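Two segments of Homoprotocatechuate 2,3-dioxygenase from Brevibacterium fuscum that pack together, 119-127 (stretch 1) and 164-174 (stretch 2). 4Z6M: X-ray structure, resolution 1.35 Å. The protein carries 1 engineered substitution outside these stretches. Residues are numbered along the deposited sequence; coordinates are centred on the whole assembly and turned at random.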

ATOM      1  N   GLU A 119     -35.283  18.093 -16.521  1.00 11.84           N
ATOM      2  CA  GLU A 119     -35.088  19.047 -15.436  1.00 13.04           C
ATOM      3  C   GLU A 119     -35.852  18.536 -14.229  1.00 13.05           C
ATOM      4  O   GLU A 119     -37.085  18.606 -14.187  1.00 14.01           O
ATOM      5  N   ASP A 120     -35.128  17.967 -13.269  1.00 11.57           N
ATOM      6  CA  ASP A 120     -35.790  17.179 -12.233  1.00 12.96           C
ATOM      7  C   ASP A 120     -36.399  18.115 -11.183  1.00 12.14           C
ATOM      8  O   ASP A 120     -36.222  19.350 -11.262  1.00 12.38           O
ATOM      9  N   PRO A 121     -37.161  17.560 -10.229  1.00 12.54           N
ATOM     10  CA  PRO A 121     -37.857  18.427  -9.254  1.00 12.87           C
ATOM     11  C   PRO A 121     -36.962  19.316  -8.377  1.00 12.51           C
ATOM     12  O   PRO A 121     -37.448  20.288  -7.766  1.00 14.77           O
ATOM     13  N   LEU A 122     -35.682  18.976  -8.288  1.00 11.57           N
ATOM     14  CA  LEU A 122     -34.704  19.789  -7.571  1.00 11.67           C
ATOM     15  C   LEU A 122     -33.918  20.717  -8.473  1.00 11.92           C
ATOM     16  O   LEU A 122     -32.983  21.386  -8.024  1.00 12.00           O
ATOM     17  N   GLY A 123     -34.260  20.733  -9.758  1.00 11.12           N
ATOM     18  CA  GLY A 123     -33.611  21.634 -10.713  1.00 12.40           C
ATOM     19  C   GLY A 123     -32.385  21.072 -11.408  1.00 11.36           C
ATOM     20  O   GLY A 123     -31.663  21.817 -12.073  1.00 12.95           O
ATOM     21  N   PHE A 124     -32.136  19.768 -11.252  1.00 10.16           N
ATOM     22  CA  PHE A 124     -30.921  19.167 -11.781  1.00 10.44           C
ATOM     23  C   PHE A 124     -31.179  18.519 -13.131  1.00 10.22           C
ATOM     24  O   PHE A 124     -32.226  17.919 -13.353  1.00 11.50           O
ATOM     25  N   PRO A 125     -30.186  18.606 -14.030  1.00 11.18           N
ATOM     26  CA  PRO A 125     -30.283  17.997 -15.352  1.00 10.95           C
ATOM     27  C   PRO A 125     -29.848  16.538 -15.245  1.00 10.67           C
ATOM     28  O   PRO A 125     -28.650  16.231 -15.331  1.00 14.99           O
ATOM     29  N   TYR A 126     -30.813  15.656 -15.071  1.00 10.74           N
ATOM     30  CA  TYR A 126     -30.554  14.217 -15.048  1.00 11.18           C
ATOM     31  C   TYR A 126     -30.676  13.640 -16.451  1.00 11.31           C
ATOM     32  O   TYR A 126     -31.560  14.043 -17.209  1.00 12.52           O
ATOM     33  N   GLU A 127     -29.809  12.668 -16.785  1.00  9.56           N
ATOM     34  CA  GLU A 127     -30.004  11.844 -17.975  1.00  9.91           C
ATOM     35  C   GLU A 127     -30.192  10.379 -17.572  1.00  9.02           C
ATOM     36  O   GLU A 127     -29.528   9.900 -16.660  1.00  9.72           O
ATOM     37  N   PRO A 164     -34.559  16.813   3.279  1.00 10.31           N
ATOM     38  CA  PRO A 164     -35.634  15.840   3.367  1.00 11.91           C
ATOM     39  C   PRO A 164     -36.524  15.782   2.128  1.00 11.22           C
ATOM     40  O   PRO A 164     -36.949  14.691   1.723  1.00 12.69           O
ATOM     41  N   ARG A 165     -36.813  16.929   1.529  1.00 12.08           N
ATOM     42  CA  ARG A 165     -37.644  16.961   0.333  1.00 12.00           C
ATOM     43  C   ARG A 165     -36.979  16.202  -0.808  1.00 11.62           C
ATOM     44  O   ARG A 165     -37.620  15.394  -1.497  1.00 12.17           O
ATOM     45  N   GLY A 166     -35.685  16.448  -0.996  1.00 11.63           N
ATOM     46  CA  GLY A 166     -34.940  15.736  -2.026  1.00 11.58           C
ATOM     47  C   GLY A 166     -34.785  14.261  -1.745  1.00 11.50           C
ATOM     48  O   GLY A 166     -34.869  13.443  -2.651  1.00 11.94           O
ATOM     49  N   ARG A 167     -34.531  13.929  -0.480  1.00 10.24           N
ATOM     50  CA  ARG A 167     -34.394  12.531  -0.071  1.00 10.89           C
ATOM     51  C   ARG A 167     -35.632  11.700  -0.399  1.00 11.01           C
ATOM     52  O   ARG A 167     -35.517  10.615  -0.946  1.00 11.51           O
ATOM     53  N   LYS A 168     -36.810  12.209  -0.062  1.00 11.47           N
ATOM     54  CA  LYS A 168     -38.052  11.496  -0.348  1.00 12.76           C
ATOM     55  C   LYS A 168     -38.214  11.229  -1.849  1.00 11.79           C
ATOM     56  O   LYS A 168     -38.561  10.113  -2.258  1.00 12.82           O
ATOM     57  N   TYR A 169     -37.926  12.239  -2.657  1.00 11.43           N
ATOM     58  CA  TYR A 169     -38.012  12.117  -4.109  1.00 11.23           C
ATOM     59  C   TYR A 169     -37.051  11.043  -4.639  1.00 10.00           C
ATOM     60  O   TYR A 169     -37.436  10.197  -5.430  1.00 11.73           O
ATOM     61  N   LEU A 170     -35.812  11.055  -4.151  1.00  9.84           N
ATOM     62  CA  LEU A 170     -34.827  10.059  -4.589  1.00 10.91           C
ATOM     63  C   LEU A 170     -35.177   8.672  -4.093  1.00 10.58           C
ATOM     64  O   LEU A 170     -34.937   7.699  -4.800  1.00 11.47           O
ATOM     65  N   GLU A 171     -35.780   8.559  -2.905  1.00 11.67           N
ATOM     66  CA  GLU A 171     -36.236   7.251  -2.451  1.00 12.08           C
ATOM     67  C   GLU A 171     -37.348   6.685  -3.321  1.00 12.22           C
ATOM     68  O   GLU A 171     -37.343   5.494  -3.657  1.00 13.39           O
ATOM     69  N   ASP A 172     -38.288   7.541  -3.704  1.00 12.27           N
ATOM     70  CA  ASP A 172     -39.374   7.103  -4.585  1.00 13.20           C
ATOM     71  C   ASP A 172     -38.799   6.634  -5.915  1.00 13.70           C
ATOM     72  O   ASP A 172     -39.289   5.698  -6.533  1.00 15.85           O
ATOM     73  N   LEU A 173     -37.733   7.295  -6.340  1.00 12.69           N
ATOM     74  CA  LEU A 173     -37.043   6.942  -7.581  1.00 13.19           C
ATOM     75  C   LEU A 173     -36.228   5.653  -7.491  1.00 13.37           C
ATOM     76  O   LEU A 173     -35.748   5.143  -8.511  1.00 15.10           O
ATOM     77  N   GLY A 174     -36.070   5.139  -6.270  1.00 12.67           N
ATOM     78  CA  GLY A 174     -35.469   3.836  -6.010  1.00 12.81           C
ATOM     79  C   GLY A 174     -34.119   3.894  -5.311  1.00 11.16           C
ATOM     80  O   GLY A 174     -33.550   2.850  -4.975  1.00 11.37           O
TER

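What holds the helix of stretch 2 against the turn of stretch 1? Tyr 169 contributes most, with 92 Å² of its surface covered, the largest share of any residue here. Its CA-to-CB bond points toward stretch 1, and its chi1 of 146° lies between the usual wells. The long side chain reaches the buried Asp 120, whose CA-to-CB bond also points toward its partner and whose chi1, at 91°, is likewise off a standard well. Tyr 169 OH donates a short hydrogen bond to Asp 120 OD2, 2.6 Å away. Pro 121 lies over one face of the tyrosine ring: Pro 121 CG sits 4.1 Å from the ring centroid in a CH-pi contact, while Pro 121 CD comes to 3.6 Å from Tyr 169 CZ.

How can Asp 120 serve the helix and its own turn at once? Its two carboxylate oxygens face different partners. While OD2 takes the tyrosine hydroxyl, Asp 120 OD1 accepts hydrogen bonds from Leu 122 N and from Phe 124 N, each at 2.9 Å. The type I turn from Asp 120 to Gly 123 is closed by Gly 123 N donating to Asp 120 O at 2.8 Å. The same side chain thus ties the loop backbone to the helix.

Where does Leu 122, with 73 Å² covered, find its room? Its CA-to-CB bond points sideways, but the m, t rotamer (chi1 -54°, chi2 179°) brings the end of the side chain nearer to the helix. Leu 122 CD1 lies 3.8 Å from Gly 166 CA and 4.1 Å from Tyr 169 CD2. Gly 166 leaves the space open: an ideal CB there would stand just 3.0 Å from Leu 122 CD1, a tight fit. Leu 122 CD2 also lies 4.0 Å from Gly 166 CA and, at 4.0 Å, reaches Arg 165 NH1. The extended arginine, t at chi1 through chi3, also meets the turn through water 1, which donates to Pro 121 O and accepts from Arg 165 NH2, both at 2.8 Å.

What does Tyr 126 add farther along? From the strand, its CA-to-CB bond points toward the helix, with chi1 at -84° (m). Two leucines meet the edge of its ring. Tyr 126 OH is 3.5 Å from Leu 170 CD2, and Tyr 126 CE2 is 4.4 Å from Leu 173 CD2. Tyr 126 CE2 also approaches Tyr 169 OH at 3.7 Å, so this ring packs beside the hydroxyl that binds Asp 120.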

ATOM      1  CB  GLU A 119     -35.598  20.440 -15.833  1.00 14.28           C
ATOM      2  CG  GLU A 119     -34.779  21.081 -16.922  1.00 17.86           C
ATOM      3  CD  GLU A 119     -35.385  22.364 -17.491  1.00 18.66           C
ATOM      4  OE1 GLU A 119     -36.314  22.939 -16.863  1.00 24.11           O
ATOM      5  OE2 GLU A 119     -34.921  22.787 -18.583  1.00 15.79           O
ATOM      6  CB  ASP A 120     -34.864  16.094 -11.673  1.00 12.09           C
ATOM      7  CG  ASP A 120     -34.052  16.516 -10.460  1.00 12.15           C
ATOM      8  OD1 ASP A 120     -33.854  17.715 -10.148  1.00 12.47           O
ATOM      9  OD2 ASP A 120     -33.564  15.562  -9.806  1.00 13.28           O
ATOM     10  CB  PRO A 121     -38.611  17.427  -8.388  1.00 15.49           C
ATOM     11  CG  PRO A 121     -38.810  16.240  -9.252  1.00 15.43           C
ATOM     12  CD  PRO A 121     -37.585  16.156 -10.097  1.00 14.32           C
ATOM     13  CB  LEU A 122     -33.729  18.898  -6.778  1.00 12.84           C
ATOM     14  CG  LEU A 122     -34.367  17.884  -5.821  1.00 13.12           C
ATOM     15  CD1 LEU A 122     -33.288  17.056  -5.123  1.00 13.82           C
ATOM     16  CD2 LEU A 122     -35.286  18.571  -4.814  1.00 15.07           C
ATOM     17  CB  PHE A 124     -30.338  18.136 -10.812  1.00 10.76           C
ATOM     18  CG  PHE A 124     -29.683  18.747  -9.632  1.00 10.32           C
ATOM     19  CD1 PHE A 124     -30.434  19.064  -8.516  1.00 11.46           C
ATOM     20  CD2 PHE A 124     -28.330  19.027  -9.625  1.00 11.30           C
ATOM     21  CE1 PHE A 124     -29.839  19.648  -7.417  1.00 12.30           C
ATOM     22  CE2 PHE A 124     -27.734  19.620  -8.533  1.00 12.00           C
ATOM     23  CZ  PHE A 124     -28.493  19.913  -7.418  1.00 11.48           C
ATOM     24  CB  PRO A 125     -29.327  18.836 -16.195  1.00 11.72           C
ATOM     25  CG  PRO A 125     -28.305  19.320 -15.236  1.00 11.09           C
ATOM     26  CD  PRO A 125     -29.005  19.482 -13.908  1.00 10.35           C
ATOM     27  CB  TYR A 126     -31.545  13.506 -14.133  1.00 10.46           C
ATOM     28  CG  TYR A 126     -31.236  13.457 -12.645  1.00  9.90           C
ATOM     29  CD1 TYR A 126     -30.226  14.211 -12.048  1.00 10.62           C
ATOM     30  CD2 TYR A 126     -31.938  12.575 -11.847  1.00 11.43           C
ATOM     31  CE1 TYR A 126     -29.941  14.072 -10.683  1.00 12.18           C
ATOM     32  CE2 TYR A 126     -31.667  12.440 -10.490  1.00 12.40           C
ATOM     33  CZ  TYR A 126     -30.673  13.196  -9.910  1.00 10.32           C
ATOM     34  OH  TYR A 126     -30.381  13.026  -8.578  1.00 11.77           O
ATOM     35  CB  GLU A 127     -28.819  11.941 -18.947  1.00 10.91           C
ATOM     36  CG  GLU A 127     -29.033  11.118 -20.222  1.00 10.29           C
ATOM     37  CD  GLU A 127     -27.892  11.235 -21.218  1.00 10.76           C
ATOM     38  OE1 GLU A 127     -27.853  12.247 -21.986  1.00 12.38           O
ATOM     39  OE2 GLU A 127     -27.034  10.323 -21.222  1.00 11.77           O
ATOM     40  CB  PRO A 164     -36.405  16.285   4.613  1.00 13.30           C
ATOM     41  CG  PRO A 164     -35.348  16.930   5.453  1.00 12.50           C
ATOM     42  CD  PRO A 164     -34.509  17.686   4.463  1.00 11.33           C
ATOM     43  CB  ARG A 165     -37.915  18.403  -0.085  1.00 13.62           C
ATOM     44  CG  ARG A 165     -38.788  18.549  -1.326  1.00 15.49           C
ATOM     45  CD  ARG A 165     -39.070  20.010  -1.593  1.00 18.68           C
ATOM     46  NE  ARG A 165     -40.038  20.167  -2.680  1.00 21.06           N
ATOM     47  CZ  ARG A 165     -39.749  20.531  -3.929  1.00 21.14           C
ATOM     48  NH1 ARG A 165     -38.510  20.831  -4.303  1.00 25.79           N
ATOM     49  NH2 ARG A 165     -40.733  20.611  -4.818  1.00 23.36           N
ATOM     50  CB  ARG A 167     -34.064  12.437   1.419  1.00 12.29           C
ATOM     51  CG  ARG A 167     -34.108  11.032   1.993  1.00 15.49           C
ATOM     52  CD  ARG A 167     -34.092  11.163   3.493  1.00 18.75           C
ATOM     53  NE  ARG A 167     -34.056   9.882   4.178  1.00 22.28           N
ATOM     54  CZ  ARG A 167     -33.342   9.679   5.288  1.00 24.07           C
ATOM     55  NH1 ARG A 167     -32.585  10.658   5.804  1.00 24.55           N
ATOM     56  NH2 ARG A 167     -33.344   8.502   5.853  1.00 30.69           N
ATOM     57  CB  LYS A 168     -39.236  12.279   0.204  1.00 14.98           C
ATOM     58  CG  LYS A 168     -40.519  11.482   0.210  1.00 18.18           C
ATOM     59  CD  LYS A 168     -41.346  11.699  -1.028  1.00 22.24           C
ATOM     60  CE  LYS A 168     -42.805  11.380  -0.748  1.00 24.12           C
ATOM     61  NZ  LYS A 168     -43.488  11.162  -2.038  1.00 24.96           N
ATOM     62  CB  TYR A 169     -37.804  13.485  -4.763  1.00 11.99           C
ATOM     63  CG  TYR A 169     -37.090  13.472  -6.103  1.00 11.26           C
ATOM     64  CD1 TYR A 169     -37.708  12.984  -7.246  1.00 12.24           C
ATOM     65  CD2 TYR A 169     -35.801  13.939  -6.207  1.00 11.28           C
ATOM     66  CE1 TYR A 169     -37.056  12.966  -8.467  1.00 12.36           C
ATOM     67  CE2 TYR A 169     -35.131  13.925  -7.427  1.00 11.92           C
ATOM     68  CZ  TYR A 169     -35.769  13.446  -8.540  1.00 11.19           C
ATOM     69  OH  TYR A 169     -35.120  13.439  -9.743  1.00 12.71           O
ATOM     70  CB  LEU A 170     -33.405  10.464  -4.196  1.00 10.23           C
ATOM     71  CG  LEU A 170     -32.832  11.662  -4.966  1.00 11.26           C
ATOM     72  CD1 LEU A 170     -31.500  12.083  -4.385  1.00 11.52           C
ATOM     73  CD2 LEU A 170     -32.688  11.407  -6.457  1.00 11.84           C
ATOM     74  CB  GLU A 171     -36.680   7.320  -0.986  1.00 13.95           C
ATOM     75  CG  GLU A 171     -35.528   7.485  -0.013  1.00 15.64           C
ATOM     76  CD  GLU A 171     -36.011   7.666   1.411  1.00 18.22           C
ATOM     77  OE1 GLU A 171     -37.047   8.340   1.629  1.00 20.40           O
ATOM     78  OE2 GLU A 171     -35.371   7.111   2.299  1.00 21.03           O
ATOM     79  CB  ASP A 172     -40.362   8.256  -4.821  1.00 15.59           C
ATOM     80  CG  ASP A 172     -41.272   8.524  -3.616  1.00 16.47           C
ATOM     81  OD1 ASP A 172     -41.395   7.674  -2.725  1.00 20.33           O
ATOM     82  OD2 ASP A 172     -41.887   9.608  -3.587  1.00 19.48           O
ATOM     83  CB  LEU A 173     -36.165   8.122  -7.982  1.00 14.10           C
ATOM     84  CG  LEU A 173     -35.432   8.151  -9.310  1.00 14.79           C
ATOM     85  CD1 LEU A 173     -36.416   8.007 -10.467  1.00 15.43           C
ATOM     86  CD2 LEU A 173     -34.635   9.435  -9.380  1.00 14.98           C
TER
HETATM   87  O   HOH W   1     -40.114  20.980  -7.507  1.00 27.41           O